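Long-range contact in peptidyl-prolyl cis-trans isomerase (Hirschia baltica, PDB 5EX2), which probably catalyses the cis-trans isomerisation of peptide bonds that precede proline, as a periplasmic folding helper of the cyclophilin family: residues 99-103 and 131-137. Residues are numbered along the deposited sequence; the frame is centred on the assembly and turned at random.
Sequences RRDPK and TRQDELA. With MG (magnesium ion), chain C.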
loop_
_atom_site.group_PDB
_atom_site.type_symbol
_atom_site.label_atom_id
_atom_site.label_comp_id
_atom_site.label_asym_id
_atom_site.label_seq_id
_atom_site.Cartn_x
_atom_site.Cartn_y
_atom_site.Cartn_z
ATOM N N ARG A 99 10.562 -9.977 -8.754
ATOM C CA ARG A 99 11.045 -10.198 -10.112
ATOM C C ARG A 99 9.907 -9.895 -11.064
ATOM O O ARG A 99 8.922 -10.639 -11.104
ATOM C CB ARG A 99 11.507 -11.634 -10.304
ATOM C CG ARG A 99 12.570 -12.099 -9.330
ATOM C CD ARG A 99 13.843 -11.339 -9.505
ATOM N NE ARG A 99 14.370 -11.500 -10.854
ATOM C CZ ARG A 99 15.391 -10.804 -11.336
ATOM N NH1 ARG A 99 15.978 -9.912 -10.553
ATOM N NH2 ARG A 99 15.811 -10.991 -12.590
ATOM N N ARG A 100 10.028 -8.800 -11.799
ATOM C CA ARG A 100 8.973 -8.329 -12.675
ATOM C C ARG A 100 9.261 -8.651 -14.142
ATOM O O ARG A 100 10.359 -8.381 -14.635
ATOM C CB ARG A 100 8.811 -6.836 -12.466
ATOM C CG ARG A 100 7.672 -6.224 -13.247
ATOM C CD ARG A 100 7.539 -4.718 -13.013
ATOM N NE ARG A 100 8.733 -4.003 -13.435
ATOM C CZ ARG A 100 8.943 -3.533 -14.656
ATOM N NH1 ARG A 100 8.020 -3.663 -15.606
ATOM N NH2 ARG A 100 10.087 -2.936 -14.935
ATOM N N ASP A 101 8.275 -9.217 -14.825
ATOM C CA ASP A 101 8.342 -9.438 -16.260
ATOM C C ASP A 101 7.863 -8.168 -16.966
ATOM O O ASP A 101 6.676 -7.869 -16.941
ATOM C CB ASP A 101 7.474 -10.636 -16.647
ATOM C CG ASP A 101 7.480 -10.928 -18.137
ATOM O OD1 ASP A 101 8.083 -10.161 -18.914
ATOM O OD2 ASP A 101 6.836 -11.928 -18.534
ATOM N N PRO A 102 8.774 -7.418 -17.598
ATOM C CA PRO A 102 8.386 -6.141 -18.207
ATOM C C PRO A 102 7.446 -6.274 -19.395
ATOM O O PRO A 102 6.954 -5.253 -19.868
ATOM C CB PRO A 102 9.712 -5.554 -18.686
ATOM C CG PRO A 102 10.763 -6.353 -18.077
ATOM C CD PRO A 102 10.204 -7.689 -17.795
ATOM N N LYS A 103 7.263 -7.489 -19.895
ATOM C CA LYS A 103 6.340 -7.747 -21.011
ATOM C C LYS A 103 4.923 -7.985 -20.490
ATOM O O LYS A 103 3.961 -8.010 -21.267
ATOM C CB LYS A 103 6.772 -8.968 -21.820
ATOM C CG LYS A 103 8.182 -8.919 -22.394
ATOM C CD LYS A 103 8.350 -7.820 -23.422
ATOM C CE LYS A 103 9.666 -7.980 -24.179
ATOM N NZ LYS A 103 10.192 -6.680 -24.672
ATOM N N THR A 131 12.166 0.466 -10.440
ATOM C CA THR A 131 12.649 -0.697 -11.140
ATOM C C THR A 131 14.012 -0.490 -11.734
ATOM O O THR A 131 14.369 0.616 -12.094
ATOM C CB THR A 131 11.670 -1.078 -12.258
ATOM O OG1 THR A 131 12.022 -2.336 -12.832
ATOM C CG2 THR A 131 11.566 -0.002 -13.339
ATOM N N ARG A 132 14.757 -1.587 -11.812
ATOM C CA ARG A 132 15.906 -1.662 -12.697
ATOM C C ARG A 132 15.387 -1.637 -14.135
ATOM O O ARG A 132 14.203 -1.848 -14.394
ATOM C CB ARG A 132 16.732 -2.913 -12.395
ATOM C CG ARG A 132 17.159 -3.019 -10.941
ATOM C CD ARG A 132 18.075 -1.888 -10.526
ATOM N NE ARG A 132 19.390 -2.015 -11.139
ATOM C CZ ARG A 132 20.398 -1.173 -10.929
ATOM N NH1 ARG A 132 20.257 -0.144 -10.098
ATOM N NH2 ARG A 132 21.555 -1.379 -11.529
ATOM N N GLN A 133 16.264 -1.333 -15.078
ATOM C CA GLN A 133 15.815 -1.098 -16.437
ATOM C C GLN A 133 15.272 -2.348 -17.111
ATOM O O GLN A 133 15.846 -3.429 -17.012
ATOM C CB GLN A 133 16.969 -0.515 -17.256
ATOM C CG GLN A 133 17.205 0.933 -16.927
ATOM C CD GLN A 133 16.084 1.842 -17.371
ATOM O OE1 GLN A 133 15.177 1.431 -18.115
ATOM N NE2 GLN A 133 16.143 3.087 -16.944
ATOM N N ASP A 134 14.178 -2.177 -17.848
ATOM C CA ASP A 134 13.493 -3.288 -18.499
ATOM C C ASP A 134 14.380 -4.018 -19.492
ATOM O O ASP A 134 14.212 -5.215 -19.714
ATOM C CB ASP A 134 12.238 -2.768 -19.201
ATOM C CG ASP A 134 11.364 -1.966 -18.269
ATOM O OD1 ASP A 134 10.511 -2.555 -17.588
ATOM O OD2 ASP A 134 11.548 -0.734 -18.206
ATOM N N GLU A 135 15.341 -3.311 -20.073
ATOM C CA GLU A 135 16.242 -3.908 -21.049
ATOM C C GLU A 135 17.050 -5.065 -20.455
ATOM O O GLU A 135 17.543 -5.928 -21.174
ATOM C CB GLU A 135 17.196 -2.840 -21.633
ATOM C CG GLU A 135 16.506 -1.777 -22.521
ATOM C CD GLU A 135 15.775 -0.678 -21.748
ATOM O OE1 GLU A 135 15.960 -0.559 -20.523
ATOM O OE2 GLU A 135 14.997 0.088 -22.370
ATOM N N LEU A 136 17.198 -5.106 -19.139
ATOM C CA LEU A 136 17.944 -6.202 -18.531
ATOM C C LEU A 136 17.231 -7.533 -18.718
ATOM O O LEU A 136 17.855 -8.589 -18.684
ATOM C CB LEU A 136 18.170 -5.939 -17.042
ATOM C CG LEU A 136 18.908 -4.642 -16.708
ATOM C CD1 LEU A 136 19.121 -4.552 -15.216
ATOM C CD2 LEU A 136 20.218 -4.510 -17.448
ATOM N N ALA A 137 15.923 -7.494 -18.933
ATOM C CA ALA A 137 15.173 -8.733 -19.075
ATOM C C ALA A 137 15.498 -9.513 -20.340
ATOM O O ALA A 137 15.141 -10.687 -20.463
ATOM C CB ALA A 137 13.682 -8.449 -19.034
HETATM MG MG MG C . 14.489 1.646 -20.378
HETATM O O HOH W 1 16.529 2.743 -20.637
HETATM O O HOH W 2 13.771 2.770 -22.246
HETATM O O HOH W 3 12.329 0.536 -19.989
#
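The R100 guanidinium meets residues 131-137 at its edge, where T131 OG1 and D134 OD1 both lie close to its plane. Both partners use the same nitrogen. R100 NH2 reaches T131 OG1 at 2.9 Å along an almost straight N-H...O line (170°) and D134 OD1 at 2.7 Å; the latter bond, between opposite charges, is a salt bridge. The two planes stand 79° apart, and OD1 is met from above the carboxylate plane, so the pair is not the flat two-pronged kind; R100 NH1 adds a weak bond to the same oxygen. The arginine chain leaves with CG anti to the backbone N and bends at chi3 (61°), which turns its head across the threonine. T131 OG1 donates in turn to R132 O at 2.7 Å, on a lone pair in the carbonyl plane. Strands 98-100 and 127-132 flank strand 145-148 in an antiparallel sheet beside the eight-stranded cyclophilin barrel, so this side chain reaches across the intervening strand, where S147 OG also bonds R100 NE. With R100 replaced by alanine, D134 OD1 is likely to lose its cationic mate, leaving the carboxylate less firmly fixed. Y120 OH bonds the other oxygen, OD2. Just past the end of strand 98-100, P102 packs on the turn: its CB lies 3.3 Å from D134 OD1, and its CG 3.7 Å from A137 CB. The residues on each side of D134 bind a magnesium ion, through Q133 OE1 at 2.4 Å and both carboxylate oxygens of E135; Q115 and three waters complete the site.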